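Long-range contacts in uncharacterized protein A6V7T0 (Pseudomonas aeruginosa, PDB 3K12), which is of unknown function but belongs to the YjgF-like superfamily of small alpha/beta proteins, here assembled from three subunits: residues D[21-26]-D[44-49]; D[58-63]-D[108-113]; D[25-30]-D[102-107]; D[1-6]-D[14-19]; D[34-39]-D[76-81]. One frame throughout, in Å; residues are numbered along the deposited sequence.

Interaction 1: residues D[21-26]-D[44-49]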
# COMPACT_ATOMS: atom_id res chain seq x y z
N VAL D 21 13.73 1.19 -1.43
CA VAL D 21 13.38 0.78 -2.77
C VAL D 21 11.88 0.66 -2.90
O VAL D 21 11.22 0.01 -2.07
CB VAL D 21 13.96 -0.64 -3.01
CG1 VAL D 21 13.57 -1.16 -4.39
CG2 VAL D 21 15.47 -0.64 -2.78
N TYR D 22 11.32 1.26 -3.95
CA TYR D 22 9.90 1.13 -4.28
C TYR D 22 9.80 0.40 -5.60
O TYR D 22 10.41 0.83 -6.58
CB TYR D 22 9.19 2.52 -4.39
CG TYR D 22 9.23 3.27 -3.08
CD1 TYR D 22 8.16 3.21 -2.19
CD2 TYR D 22 10.35 3.96 -2.70
CE1 TYR D 22 8.20 3.84 -0.93
CE2 TYR D 22 10.42 4.62 -1.44
CZ TYR D 22 9.33 4.53 -0.55
OH TYR D 22 9.39 5.16 0.67
N ILE D 23 9.05 -0.69 -5.64
CA ILE D 23 8.75 -1.40 -6.87
C ILE D 23 7.24 -1.39 -7.07
O ILE D 23 6.46 -1.79 -6.18
CB ILE D 23 9.31 -2.86 -6.82
CG1 ILE D 23 10.85 -2.81 -6.77
CG2 ILE D 23 8.80 -3.63 -8.03
CD1 ILE D 23 11.46 -4.19 -6.49
N GLY D 24 6.83 -0.92 -8.24
CA GLY D 24 5.43 -0.78 -8.60
C GLY D 24 4.73 -2.10 -8.89
O GLY D 24 5.35 -3.17 -8.74
N GLY D 25 3.49 -2.02 -9.33
CA GLY D 25 2.67 -3.20 -9.52
C GLY D 25 3.34 -4.23 -10.41
O GLY D 25 3.71 -3.95 -11.56
N GLN D 26 3.52 -5.41 -9.85
CA GLN D 26 4.17 -6.52 -10.56
C GLN D 26 3.17 -7.60 -10.89
O GLN D 26 2.50 -8.13 -9.99
CB GLN D 26 5.27 -7.11 -9.68
CG GLN D 26 6.46 -6.18 -9.45
CD GLN D 26 7.14 -5.82 -10.74
OE1 GLN D 26 7.54 -6.69 -11.49
NE2 GLN D 26 7.28 -4.51 -11.01
N GLU D 44 10.32 -13.73 -8.99
CA GLU D 44 11.61 -13.70 -9.68
C GLU D 44 11.93 -12.32 -10.26
O GLU D 44 13.08 -11.87 -10.17
CB GLU D 44 11.74 -14.74 -10.78
CG GLU D 44 13.06 -14.56 -11.47
CD GLU D 44 13.43 -15.70 -12.37
OE1 GLU D 44 14.60 -16.15 -12.27
OE2 GLU D 44 12.57 -16.10 -13.16
N ASN D 45 10.93 -11.65 -10.83
CA ASN D 45 11.20 -10.32 -11.38
C ASN D 45 11.53 -9.32 -10.26
O ASN D 45 12.43 -8.47 -10.40
CB ASN D 45 10.03 -9.79 -12.20
CG ASN D 45 10.44 -8.60 -13.08
OD1 ASN D 45 11.39 -8.72 -13.88
ND2 ASN D 45 9.76 -7.45 -12.92
N ILE D 46 10.84 -9.44 -9.11
CA ILE D 46 11.23 -8.66 -7.94
C ILE D 46 12.68 -8.90 -7.53
O ILE D 46 13.42 -7.98 -7.22
CB ILE D 46 10.22 -8.88 -6.77
CG1 ILE D 46 8.86 -8.25 -7.13
CG2 ILE D 46 10.72 -8.28 -5.47
CD1 ILE D 46 7.68 -8.85 -6.35
N ASP D 47 13.06 -10.19 -7.53
CA ASP D 47 14.43 -10.57 -7.17
C ASP D 47 15.44 -9.87 -8.07
O ASP D 47 16.45 -9.37 -7.61
CB ASP D 47 14.60 -12.11 -7.28
CG ASP D 47 15.41 -12.69 -6.12
OD1 ASP D 47 15.10 -12.41 -4.97
OD2 ASP D 47 16.32 -13.51 -6.36
N ARG D 48 15.16 -9.91 -9.37
CA ARG D 48 16.07 -9.34 -10.39
C ARG D 48 16.19 -7.85 -10.16
O ARG D 48 17.29 -7.31 -10.13
CB ARG D 48 15.54 -9.62 -11.78
CG ARG D 48 16.34 -8.96 -12.89
CD ARG D 48 15.68 -9.17 -14.25
NE ARG D 48 14.43 -8.44 -14.38
CZ ARG D 48 14.35 -7.12 -14.62
NH1 ARG D 48 13.17 -6.55 -14.72
NH2 ARG D 48 15.44 -6.38 -14.76
N LEU D 49 15.04 -7.20 -9.95
CA LEU D 49 15.04 -5.77 -9.71
C LEU D 49 15.80 -5.39 -8.45
O LEU D 49 16.67 -4.52 -8.48
CB LEU D 49 13.60 -5.26 -9.64
CG LEU D 49 12.84 -5.14 -10.95
CD1 LEU D 49 11.34 -4.96 -10.76
CD2 LEU D 49 13.42 -3.98 -11.77

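Interaction 2: residues D[58-63]-D[108-113]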
# COMPACT_ATOMS: atom_id res chain seq x y z
N GLY D 58 15.94 -10.97 1.08
CA GLY D 58 15.96 -10.91 2.53
C GLY D 58 15.81 -9.50 3.06
O GLY D 58 15.87 -9.31 4.26
N GLN D 59 15.65 -8.51 2.17
CA GLN D 59 15.60 -7.10 2.58
C GLN D 59 14.26 -6.46 2.25
O GLN D 59 14.15 -5.21 2.23
CB GLN D 59 16.72 -6.31 1.89
CG GLN D 59 18.13 -6.75 2.31
CD GLN D 59 19.18 -5.75 1.89
OE1 GLN D 59 20.20 -6.10 1.26
NE2 GLN D 59 18.95 -4.49 2.21
N VAL D 60 13.24 -7.25 1.97
CA VAL D 60 11.95 -6.65 1.63
C VAL D 60 11.23 -6.25 2.93
O VAL D 60 11.37 -6.89 3.98
CB VAL D 60 11.12 -7.60 0.78
CG1 VAL D 60 9.83 -6.97 0.28
CG2 VAL D 60 11.97 -8.07 -0.42
N LEU D 61 10.50 -5.14 2.85
CA LEU D 61 9.87 -4.58 4.06
C LEU D 61 8.37 -4.81 4.04
O LEU D 61 7.81 -5.26 5.05
CB LEU D 61 10.15 -3.07 4.16
CG LEU D 61 11.64 -2.78 4.32
CD1 LEU D 61 11.93 -1.29 4.06
CD2 LEU D 61 12.25 -3.19 5.67
N SER D 62 7.72 -4.50 2.90
CA SER D 62 6.26 -4.69 2.80
C SER D 62 5.91 -5.16 1.41
O SER D 62 6.51 -4.72 0.42
CB SER D 62 5.46 -3.40 3.14
OG SER D 62 5.70 -2.40 2.18
N VAL D 63 4.91 -6.04 1.33
CA VAL D 63 4.34 -6.46 0.04
C VAL D 63 2.83 -6.40 0.13
O VAL D 63 2.24 -7.02 1.01
CB VAL D 63 4.81 -7.89 -0.40
CG1 VAL D 63 4.25 -8.22 -1.80
CG2 VAL D 63 6.30 -7.96 -0.39
N MSE D 108 1.58 -7.76 -7.12
CA MSE D 108 2.30 -7.40 -5.88
C MSE D 108 2.89 -6.01 -6.01
O MSE D 108 3.33 -5.60 -7.10
CB MSE D 108 3.42 -8.36 -5.62
CG MSE D 108 2.88 -9.72 -5.23
SE MSE D 108 4.30 -10.92 -4.69
CE MSE D 108 3.30 -12.56 -4.53
N ILE D 109 2.95 -5.31 -4.88
CA ILE D 109 3.52 -3.96 -4.79
C ILE D 109 4.50 -3.96 -3.62
O ILE D 109 4.15 -4.43 -2.52
CB ILE D 109 2.42 -2.89 -4.51
CG1 ILE D 109 1.21 -3.10 -5.41
CG2 ILE D 109 3.02 -1.48 -4.69
CD1 ILE D 109 -0.07 -2.36 -4.92
N VAL D 110 5.70 -3.47 -3.83
CA VAL D 110 6.79 -3.75 -2.90
C VAL D 110 7.51 -2.50 -2.39
O VAL D 110 7.78 -1.57 -3.16
CB VAL D 110 7.84 -4.62 -3.60
CG1 VAL D 110 9.04 -4.90 -2.71
CG2 VAL D 110 7.20 -5.92 -4.11
N VAL D 111 7.80 -2.50 -1.10
CA VAL D 111 8.79 -1.60 -0.52
C VAL D 111 9.89 -2.44 0.11
O VAL D 111 9.59 -3.44 0.81
CB VAL D 111 8.17 -0.67 0.56
CG1 VAL D 111 9.21 0.29 1.09
CG2 VAL D 111 7.05 0.13 -0.06
N ALA D 112 11.16 -2.08 -0.15
CA ALA D 112 12.30 -2.87 0.32
C ALA D 112 13.40 -1.95 0.81
O ALA D 112 13.39 -0.73 0.56
CB ALA D 112 12.81 -3.78 -0.81
N ALA D 113 14.35 -2.51 1.53
CA ALA D 113 15.56 -1.77 1.93
C ALA D 113 16.71 -2.11 1.00
O ALA D 113 16.72 -3.13 0.31
CB ALA D 113 15.92 -2.10 3.36
O HOH W 1 4.19 -2.65 -0.22

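Interaction 3: residues D[25-30]-D[102-107]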
# COMPACT_ATOMS: atom_id res chain seq x y z
N GLY D 25 3.49 -2.02 -9.33
CA GLY D 25 2.67 -3.20 -9.52
C GLY D 25 3.34 -4.23 -10.41
O GLY D 25 3.71 -3.95 -11.56
N GLN D 26 3.52 -5.41 -9.85
CA GLN D 26 4.17 -6.52 -10.56
C GLN D 26 3.17 -7.60 -10.89
O GLN D 26 2.50 -8.13 -9.99
CB GLN D 26 5.27 -7.11 -9.68
CG GLN D 26 6.46 -6.18 -9.45
CD GLN D 26 7.14 -5.82 -10.74
OE1 GLN D 26 7.54 -6.69 -11.49
NE2 GLN D 26 7.28 -4.51 -11.01
N VAL D 27 3.09 -7.95 -12.18
CA VAL D 27 2.21 -9.04 -12.65
C VAL D 27 3.03 -10.00 -13.51
O VAL D 27 4.15 -9.68 -13.90
CB VAL D 27 1.01 -8.51 -13.46
CG1 VAL D 27 0.17 -7.58 -12.59
CG2 VAL D 27 1.50 -7.79 -14.71
N ALA D 28 2.48 -11.18 -13.80
CA ALA D 28 3.23 -12.19 -14.55
C ALA D 28 3.37 -11.78 -16.01
O ALA D 28 2.38 -11.45 -16.65
CB ALA D 28 2.51 -13.54 -14.46
N ASP D 29 4.60 -11.82 -16.51
CA ASP D 29 4.87 -11.62 -17.95
C ASP D 29 4.07 -12.59 -18.82
O ASP D 29 3.59 -12.23 -19.90
CB ASP D 29 6.35 -11.81 -18.23
CG ASP D 29 7.16 -10.55 -18.01
OD1 ASP D 29 6.56 -9.45 -17.86
OD2 ASP D 29 8.41 -10.64 -18.00
N ASP D 30 3.94 -13.83 -18.36
CA ASP D 30 3.12 -14.81 -19.07
C ASP D 30 1.98 -15.24 -18.16
O ASP D 30 2.16 -16.14 -17.36
CB ASP D 30 3.96 -16.02 -19.49
CG ASP D 30 3.10 -17.17 -20.03
OD1 ASP D 30 1.89 -16.96 -20.28
OD2 ASP D 30 3.65 -18.28 -20.18
N PRO D 102 -7.83 -9.58 -17.01
CA PRO D 102 -8.51 -10.71 -16.37
C PRO D 102 -7.65 -11.97 -16.28
O PRO D 102 -7.97 -12.89 -15.52
CB PRO D 102 -9.74 -10.95 -17.26
CG PRO D 102 -9.97 -9.60 -17.92
CD PRO D 102 -8.56 -9.12 -18.20
N ARG D 103 -6.54 -12.02 -17.03
CA ARG D 103 -5.64 -13.16 -17.01
C ARG D 103 -4.72 -13.16 -15.78
O ARG D 103 -4.18 -14.19 -15.43
CB ARG D 103 -4.76 -13.23 -18.26
CG ARG D 103 -5.49 -13.52 -19.58
CD ARG D 103 -4.54 -13.35 -20.79
NE ARG D 103 -3.92 -12.02 -20.82
CZ ARG D 103 -2.80 -11.69 -21.46
NH1 ARG D 103 -2.12 -12.59 -22.17
NH2 ARG D 103 -2.36 -10.44 -21.38
N TRP D 104 -4.52 -11.99 -15.16
CA TRP D 104 -3.63 -11.88 -14.02
C TRP D 104 -4.28 -12.48 -12.78
O TRP D 104 -5.41 -12.11 -12.45
CB TRP D 104 -3.37 -10.40 -13.73
CG TRP D 104 -2.64 -9.69 -14.83
CD1 TRP D 104 -1.90 -10.25 -15.85
CD2 TRP D 104 -2.56 -8.28 -15.01
NE1 TRP D 104 -1.37 -9.26 -16.65
CE2 TRP D 104 -1.76 -8.04 -16.15
CE3 TRP D 104 -3.08 -7.18 -14.31
CZ2 TRP D 104 -1.48 -6.75 -16.61
CZ3 TRP D 104 -2.80 -5.89 -14.77
CH2 TRP D 104 -2.02 -5.69 -15.91
N ARG D 105 -3.58 -13.39 -12.10
CA ARG D 105 -4.15 -14.03 -10.93
C ARG D 105 -3.69 -13.31 -9.67
O ARG D 105 -4.29 -13.48 -8.60
CB ARG D 105 -3.75 -15.52 -10.85
CG ARG D 105 -4.39 -16.37 -11.95
CD ARG D 105 -3.95 -17.83 -11.89
NE ARG D 105 -4.68 -18.58 -12.93
CZ ARG D 105 -5.92 -19.05 -12.80
NH1 ARG D 105 -6.60 -18.92 -11.67
NH2 ARG D 105 -6.49 -19.67 -13.83
N VAL D 106 -2.65 -12.49 -9.80
CA VAL D 106 -2.09 -11.82 -8.63
C VAL D 106 -1.23 -10.64 -9.08
O VAL D 106 -0.66 -10.63 -10.18
CB VAL D 106 -1.26 -12.80 -7.74
CG1 VAL D 106 -0.04 -13.36 -8.48
CG2 VAL D 106 -0.88 -12.15 -6.40
N GLU D 107 -1.16 -9.63 -8.22
CA GLU D 107 -0.32 -8.48 -8.44
C GLU D 107 0.30 -8.10 -7.11
O GLU D 107 -0.39 -8.15 -6.09
CB GLU D 107 -1.15 -7.32 -9.00
CG GLU D 107 -0.32 -6.04 -9.24
CD GLU D 107 -1.03 -4.99 -10.11
OE1 GLU D 107 -0.46 -3.87 -10.27
OE2 GLU D 107 -2.12 -5.26 -10.65
O HOH W 2 -0.03 -11.82 -12.65
O HOH W 3 0.99 -9.73 -18.41

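Interaction 4: residues D[1-6]-D[14-19]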
# COMPACT_ATOMS: atom_id res chain seq x y z
N HIS D 1 19.68 12.08 -4.85
CA HIS D 1 18.50 12.21 -5.75
C HIS D 1 17.85 10.84 -5.95
O HIS D 1 18.49 9.81 -5.77
CB HIS D 1 18.91 12.78 -7.11
CG HIS D 1 19.58 14.12 -7.02
ND1 HIS D 1 18.90 15.27 -6.70
CD2 HIS D 1 20.87 14.48 -7.21
CE1 HIS D 1 19.74 16.29 -6.69
NE2 HIS D 1 20.94 15.84 -7.00
N ILE D 2 16.58 10.85 -6.33
CA ILE D 2 15.86 9.64 -6.69
C ILE D 2 16.50 9.01 -7.92
O ILE D 2 16.86 9.71 -8.87
CB ILE D 2 14.39 9.98 -7.01
CG1 ILE D 2 13.69 10.53 -5.76
CG2 ILE D 2 13.63 8.77 -7.51
CD1 ILE D 2 12.40 11.27 -6.07
N GLU D 3 16.68 7.70 -7.89
CA GLU D 3 17.12 6.97 -9.07
C GLU D 3 15.97 6.08 -9.53
O GLU D 3 15.37 5.39 -8.71
CB GLU D 3 18.33 6.11 -8.76
CG GLU D 3 19.62 6.88 -8.43
CD GLU D 3 20.71 6.01 -7.79
OE1 GLU D 3 20.94 4.87 -8.27
OE2 GLU D 3 21.34 6.47 -6.80
N ARG D 4 15.65 6.13 -10.82
CA ARG D 4 14.58 5.34 -11.39
C ARG D 4 15.11 4.34 -12.40
O ARG D 4 16.10 4.61 -13.11
CB ARG D 4 13.56 6.24 -12.07
CG ARG D 4 12.80 7.07 -11.07
CD ARG D 4 11.77 7.94 -11.77
NE ARG D 4 10.95 8.67 -10.80
CZ ARG D 4 11.31 9.83 -10.28
NH1 ARG D 4 12.47 10.38 -10.62
NH2 ARG D 4 10.51 10.43 -9.39
N PHE D 5 14.40 3.22 -12.49
CA PHE D 5 14.81 2.08 -13.34
C PHE D 5 13.64 1.59 -14.17
O PHE D 5 12.51 1.48 -13.67
CB PHE D 5 15.43 0.94 -12.48
CG PHE D 5 16.55 1.42 -11.59
CD1 PHE D 5 16.29 2.06 -10.37
CD2 PHE D 5 17.88 1.30 -12.00
CE1 PHE D 5 17.32 2.55 -9.58
CE2 PHE D 5 18.93 1.79 -11.20
CZ PHE D 5 18.64 2.41 -9.98
N GLU D 6 13.90 1.27 -15.43
CA GLU D 6 12.92 0.76 -16.35
C GLU D 6 11.73 1.73 -16.45
O GLU D 6 10.60 1.42 -16.06
CB GLU D 6 12.49 -0.68 -15.98
CG GLU D 6 13.65 -1.65 -16.14
CD GLU D 6 13.33 -3.10 -15.76
OE1 GLU D 6 12.16 -3.50 -15.81
OE2 GLU D 6 14.29 -3.81 -15.42
N MSE D 14 10.84 0.69 -10.91
CA MSE D 14 11.47 0.80 -9.63
C MSE D 14 12.01 2.20 -9.38
O MSE D 14 12.56 2.83 -10.29
CB MSE D 14 12.58 -0.27 -9.50
CG MSE D 14 13.36 -0.20 -8.21
SE MSE D 14 14.56 -1.70 -7.95
CE MSE D 14 15.66 -1.53 -9.59
N ALA D 15 11.88 2.68 -8.15
CA ALA D 15 12.47 3.95 -7.74
C ALA D 15 13.24 3.75 -6.45
O ALA D 15 12.74 3.09 -5.51
CB ALA D 15 11.38 5.06 -7.58
N LEU D 16 14.45 4.29 -6.38
CA LEU D 16 15.29 4.22 -5.21
C LEU D 16 15.34 5.62 -4.59
O LEU D 16 15.60 6.62 -5.29
CB LEU D 16 16.70 3.76 -5.62
CG LEU D 16 17.55 2.65 -5.01
CD1 LEU D 16 19.00 2.89 -5.42
CD2 LEU D 16 17.40 2.53 -3.49
N HIS D 17 15.07 5.70 -3.30
CA HIS D 17 15.15 6.95 -2.53
C HIS D 17 16.06 6.71 -1.35
O HIS D 17 15.65 6.08 -0.38
CB HIS D 17 13.78 7.36 -2.04
CG HIS D 17 13.79 8.63 -1.26
ND1 HIS D 17 13.04 8.80 -0.11
CD2 HIS D 17 14.47 9.79 -1.44
CE1 HIS D 17 13.24 10.02 0.36
NE2 HIS D 17 14.11 10.63 -0.42
N GLY D 18 17.31 7.15 -1.46
CA GLY D 18 18.30 6.83 -0.45
C GLY D 18 18.44 5.31 -0.40
O GLY D 18 18.71 4.67 -1.43
N ASN D 19 18.19 4.73 0.76
CA ASN D 19 18.28 3.26 0.85
C ASN D 19 16.92 2.56 0.95
O ASN D 19 16.82 1.44 1.45
CB ASN D 19 19.25 2.85 1.94
CG ASN D 19 20.71 3.15 1.56
OD1 ASN D 19 21.12 3.01 0.39
ND2 ASN D 19 21.48 3.57 2.53
O HOH W 4 18.61 7.33 -4.62

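Interaction 5: residues D[34-39]-D[76-81]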
# COMPACT_ATOMS: atom_id res chain seq x y z
N ASP D 34 -0.95 -20.97 -13.86
CA ASP D 34 -1.71 -21.03 -12.61
C ASP D 34 -1.13 -20.05 -11.59
O ASP D 34 -0.13 -19.37 -11.86
CB ASP D 34 -1.76 -22.47 -12.03
CG ASP D 34 -0.39 -23.09 -11.77
OD1 ASP D 34 0.61 -22.40 -11.49
OD2 ASP D 34 -0.31 -24.34 -11.79
N ILE D 35 -1.74 -20.00 -10.41
CA ILE D 35 -1.29 -19.05 -9.39
C ILE D 35 0.16 -19.27 -8.99
O ILE D 35 0.90 -18.30 -8.79
CB ILE D 35 -2.22 -19.02 -8.15
CG1 ILE D 35 -1.70 -18.01 -7.10
CG2 ILE D 35 -2.41 -20.42 -7.54
CD1 ILE D 35 -1.85 -16.55 -7.52
N GLN D 36 0.59 -20.53 -8.88
CA GLN D 36 1.94 -20.81 -8.47
C GLN D 36 2.93 -20.27 -9.50
O GLN D 36 3.96 -19.66 -9.16
CB GLN D 36 2.15 -22.33 -8.29
CG GLN D 36 1.48 -22.91 -7.04
CD GLN D 36 0.13 -23.57 -7.29
OE1 GLN D 36 -0.28 -24.42 -6.50
NE2 GLN D 36 -0.57 -23.17 -8.36
N ASP D 37 2.62 -20.53 -10.77
CA ASP D 37 3.47 -20.09 -11.87
C ASP D 37 3.56 -18.56 -11.86
O ASP D 37 4.67 -18.01 -11.93
CB ASP D 37 2.93 -20.62 -13.20
CG ASP D 37 3.73 -20.11 -14.41
OD1 ASP D 37 4.97 -20.22 -14.40
OD2 ASP D 37 3.10 -19.60 -15.37
N GLN D 38 2.42 -17.89 -11.73
CA GLN D 38 2.39 -16.42 -11.77
C GLN D 38 3.10 -15.79 -10.59
O GLN D 38 3.84 -14.81 -10.74
CB GLN D 38 0.97 -15.90 -11.87
CG GLN D 38 0.30 -16.31 -13.18
CD GLN D 38 -0.91 -15.47 -13.53
OE1 GLN D 38 -1.04 -14.33 -13.06
NE2 GLN D 38 -1.78 -16.01 -14.38
N THR D 39 2.93 -16.40 -9.42
CA THR D 39 3.58 -15.93 -8.20
C THR D 39 5.11 -16.06 -8.34
O THR D 39 5.87 -15.16 -7.97
CB THR D 39 3.05 -16.68 -6.96
OG1 THR D 39 1.63 -16.48 -6.86
CG2 THR D 39 3.73 -16.17 -5.69
N LEU D 76 -0.83 -19.35 -3.86
CA LEU D 76 -0.01 -18.18 -3.60
C LEU D 76 0.87 -18.44 -2.40
O LEU D 76 2.09 -18.21 -2.42
CB LEU D 76 -0.93 -16.98 -3.31
CG LEU D 76 -0.29 -15.79 -2.58
CD1 LEU D 76 0.59 -15.04 -3.54
CD2 LEU D 76 -1.35 -14.85 -1.97
N ASN D 77 0.25 -18.92 -1.31
CA ASN D 77 1.02 -19.08 -0.08
C ASN D 77 2.03 -20.22 -0.13
O ASN D 77 3.06 -20.15 0.53
CB ASN D 77 0.11 -19.25 1.13
CG ASN D 77 -0.69 -18.01 1.41
OD1 ASN D 77 -0.24 -16.88 1.17
ND2 ASN D 77 -1.89 -18.21 1.91
N GLN D 78 1.74 -21.24 -0.94
CA GLN D 78 2.66 -22.36 -1.16
C GLN D 78 4.00 -21.83 -1.69
O GLN D 78 5.06 -22.15 -1.15
CB GLN D 78 2.04 -23.36 -2.14
CG GLN D 78 2.90 -24.56 -2.56
CD GLN D 78 2.32 -25.24 -3.81
OE1 GLN D 78 3.06 -25.81 -4.63
NE2 GLN D 78 1.01 -25.16 -3.98
N VAL D 79 3.93 -20.99 -2.71
CA VAL D 79 5.17 -20.41 -3.26
C VAL D 79 5.82 -19.43 -2.29
O VAL D 79 7.03 -19.46 -2.08
CB VAL D 79 4.90 -19.74 -4.64
CG1 VAL D 79 6.14 -19.09 -5.19
CG2 VAL D 79 4.35 -20.78 -5.61
N TRP D 80 5.00 -18.53 -1.71
CA TRP D 80 5.49 -17.57 -0.73
C TRP D 80 6.33 -18.26 0.36
O TRP D 80 7.41 -17.81 0.71
CB TRP D 80 4.29 -16.81 -0.12
CG TRP D 80 4.69 -15.72 0.82
CD1 TRP D 80 4.93 -15.83 2.15
CD2 TRP D 80 4.92 -14.33 0.49
NE1 TRP D 80 5.29 -14.60 2.68
CE2 TRP D 80 5.28 -13.67 1.68
CE3 TRP D 80 4.83 -13.59 -0.70
CZ2 TRP D 80 5.56 -12.28 1.73
CZ3 TRP D 80 5.10 -12.22 -0.66
CH2 TRP D 80 5.47 -11.58 0.55
N ASP D 81 5.79 -19.37 0.88
CA ASP D 81 6.44 -20.11 1.96
C ASP D 81 7.73 -20.84 1.52
O ASP D 81 8.57 -21.19 2.36
CB ASP D 81 5.46 -21.10 2.59
CG ASP D 81 4.32 -20.42 3.34
OD1 ASP D 81 4.42 -19.21 3.65
OD2 ASP D 81 3.32 -21.12 3.62

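Interaction 1: residues D[21-26]-D[44-49]
Gln-26 and Asn-45 bring their amides together with the planes only 26° apart, although the side chains themselves cross at about a right angle. Asn-45 ND2 donates to Gln-26 OE1 over 2.7 Å; OE1 lies in the plane of the Asn-45 amide, while the donor is tilted 28° from the Gln-26 carbonyl plane. Gln-26 bends at chi2 (-60°), which sets CD out of line with the chain; its NE2 lies 3.3 Å from Gly-24 O, above that carbonyl's plane. Asn-45 OD1 is gripped side-on by Arg-48, whose NE and NH1 arrive from the same face; a further Arg-48 nitrogen bridges to Glu-6. This is a helix lying nearly antiparallel over a strand, the layered packing of an alpha/beta fold, with the two axes 10.4 Å apart. Deeper in, the contact is apolar. Ile-23 CD1 meets Leu-49 CB at 4.0 Å, and Ile-23 CG2 stands equally far from Leu-49 CD1. Gln-26 and Leu-49 reach toward each other tip to tip, whereas the aliphatic CG of Gln-26 rests against Ile-46 CG1 at 3.9 Å.

Interaction 2: residues D[58-63]-D[108-113]
The Val-111 peptide carbonyl is the flat group that matters here, since it takes two donors from the opposite strand. Leu-61 N lies in the carbonyl plane, on a lone pair, at 2.8 Å from Val-111 O; Ser-62 N, at 3.0 Å from the same oxygen, is tilted 22° out of that plane. Ser-62 O returns a bond to Val-111 N. Ser-62 OG sits between the backbone N and the carbonyl carbon (chi1 66°), 3.4 Å from Val-111 CB, and a water joins OG to Ile-109 O. Tyr-22 of the third subunit packs on this face. On the other face, turned to helices 35-52 and 73-83, the side chains of Val-60 and Val-110 cross at about a right angle, their CG1 methyls 3.7 Å apart, and Val-63 CG1 lies 3.9 Å from CB of the selenomethionine Met-108. On the other side of the one-residue shift Val-60 pairs with Ala-112, and Ala-113 N bonds to Gln-59 O. Leu-61 and Ser-62, both facing Val-111, make a classic beta bulge in strand 60-67 where it pairs antiparallel with strand 106-113 in the central sheet.

Interaction 3: residues D[25-30]-D[102-107]
Val-27 lies over one face of the Trp-104 indole and sets both methyls against it. CG1 stands 3.8 Å from the centroid of the six-membered ring and 18° off the ring normal, a CH-pi contact; CG2 approaches CE2 of Trp-104 at 3.6 Å, nearer the rim. With CG1 anti to the carbonyl carbon (chi1 -60°), the same methyl also meets the next large contributor, Glu-107, at CG, 3.7 Å away. Glu-107 CA makes a CA-H...O contact of 3.2 Å with Gln-26 O. From a CG anti to the backbone N, the side chain runs on past this oxygen, with Glu-107 CG 3.6 Å from Gln-26 O, until OE1 comes within 3.3 Å of the bare CA of Gly-25. OE1 is also hydrogen-bonded to a bound glycerol, probably from the crystallisation liquor, and Ala-93 of the second subunit packs on Glu-107. No direct hydrogen bond spans the two segments; two waters bridge them instead. One accepts from Ala-28 N and donates to Val-106 O; the other accepts from Trp-104 NE1 and donates to Ala-28 O. The contact lies where neighbouring strands 20-26 and 106-113 meet their loops, beside helix 35-52, whose Ile-42 packs on Val-106 and whose Gln-38 bonds to the backbone of Arg-103 and Arg-105.

Interaction 4: residues D[1-6]-D[14-19]
Glu-3 and Phe-5 pair in antiparallel register with Leu-16 and Met-14 as hydrogen-bonded pairs, and Arg-4 with Ala-15 as the non-hydrogen-bonded pair between them. Leu-16 N reaches Glu-3 O at 2.7 Å and Phe-5 N reaches Met-14 O at 2.9 Å, while the return bond from Met-14 N to Phe-5 O is weak. On the side of the sheet that carries Phe-5, the selenomethionine Met-14 bends at chi3 (58°) and brings CE within 3.7 Å of Phe-5 CG; Leu-16 CB lies at the ring edge, 4.2 Å from Phe-5 CE1. Glu-3 and Leu-16 run side by side in the same direction. On the other face, Ile-2 CG2 rests 3.6 Å above one face of the Arg-4 guanidinium, near its rim, and 4.3 Å from Ala-15 CB. Arg-4 NH2 bonds to backbone oxygens of Gly-58 and Val-60 of the second subunit. Within this chain the hairpin forms one edge of the sheet, strand 3-7 outermost: strand 12-17 lies between 3-7 and 20-26, and Met-14 continues onto Leu-49 and Ser-52 of helix 35-52.

Interaction 5: residues D[34-39]-D[76-81]
Two helices of the layer that packs against the sheet meet here, Ile-35 and Thr-39 of one facing Leu-76 and Val-79 of the other at a crossing angle of -42°. Ile-35 CG1, anti to the backbone N (chi1 179°), lies 3.6 Å from Leu-76 N. Thr-39 and Leu-76 cross at about a right angle, with OG1 of the threonine 3.8 Å from Leu-76 CD1, while the Thr-39 and Val-79 side chains slide past each other in opposite directions, CG2 against CG1. The Thr-39 hydroxyl donates to Ile-35 O at 2.8 Å from above the carbonyl plane, and Thr-39 N reaches that same oxygen from the opposite face. Helix 35-52 starts at this contact: Asp-34 is its N-cap, and Asp-34 OD1 accepts from Asp-37 N at 2.8 Å. Beneath the pair, Met-108 of strand 106-113 touches both Thr-39 and Leu-76. At the outer side Val-79 CG2 packs on Gln-36 CB at 3.8 Å, and the two glutamine amides, turned 74° apart, share a weak hydrogen bond from Gln-78 NE2 to Gln-36 OE1, 2.9 Å long.

In the fold
Strand 106-113 links interactions 2 and 3, whose centres are about 18 Å apart on opposite sides of the chain's centre. Interaction 1 shares Gly-25 and Gln-26 with interaction 3 and lies nearest to interaction 2, about 8 Å between centres; Ile-46 CD1 there packs on Val-110 CG2 at 3.7 Å. Interaction 4 extends the same sheet and joins interaction 1 through a probable hydrogen bond from Tyr-22 N to Ala-15 O, 2.8 Å. Interaction 5 uses the other end of helix 35-52, about 28 Å from interaction 4 between centres, and touches interaction 2 through Met-108 CE and Leu-76 CD1. The bound glycerol lies at interaction 3, about 3 Å from the side chain of Glu-107, which also meets the second subunit.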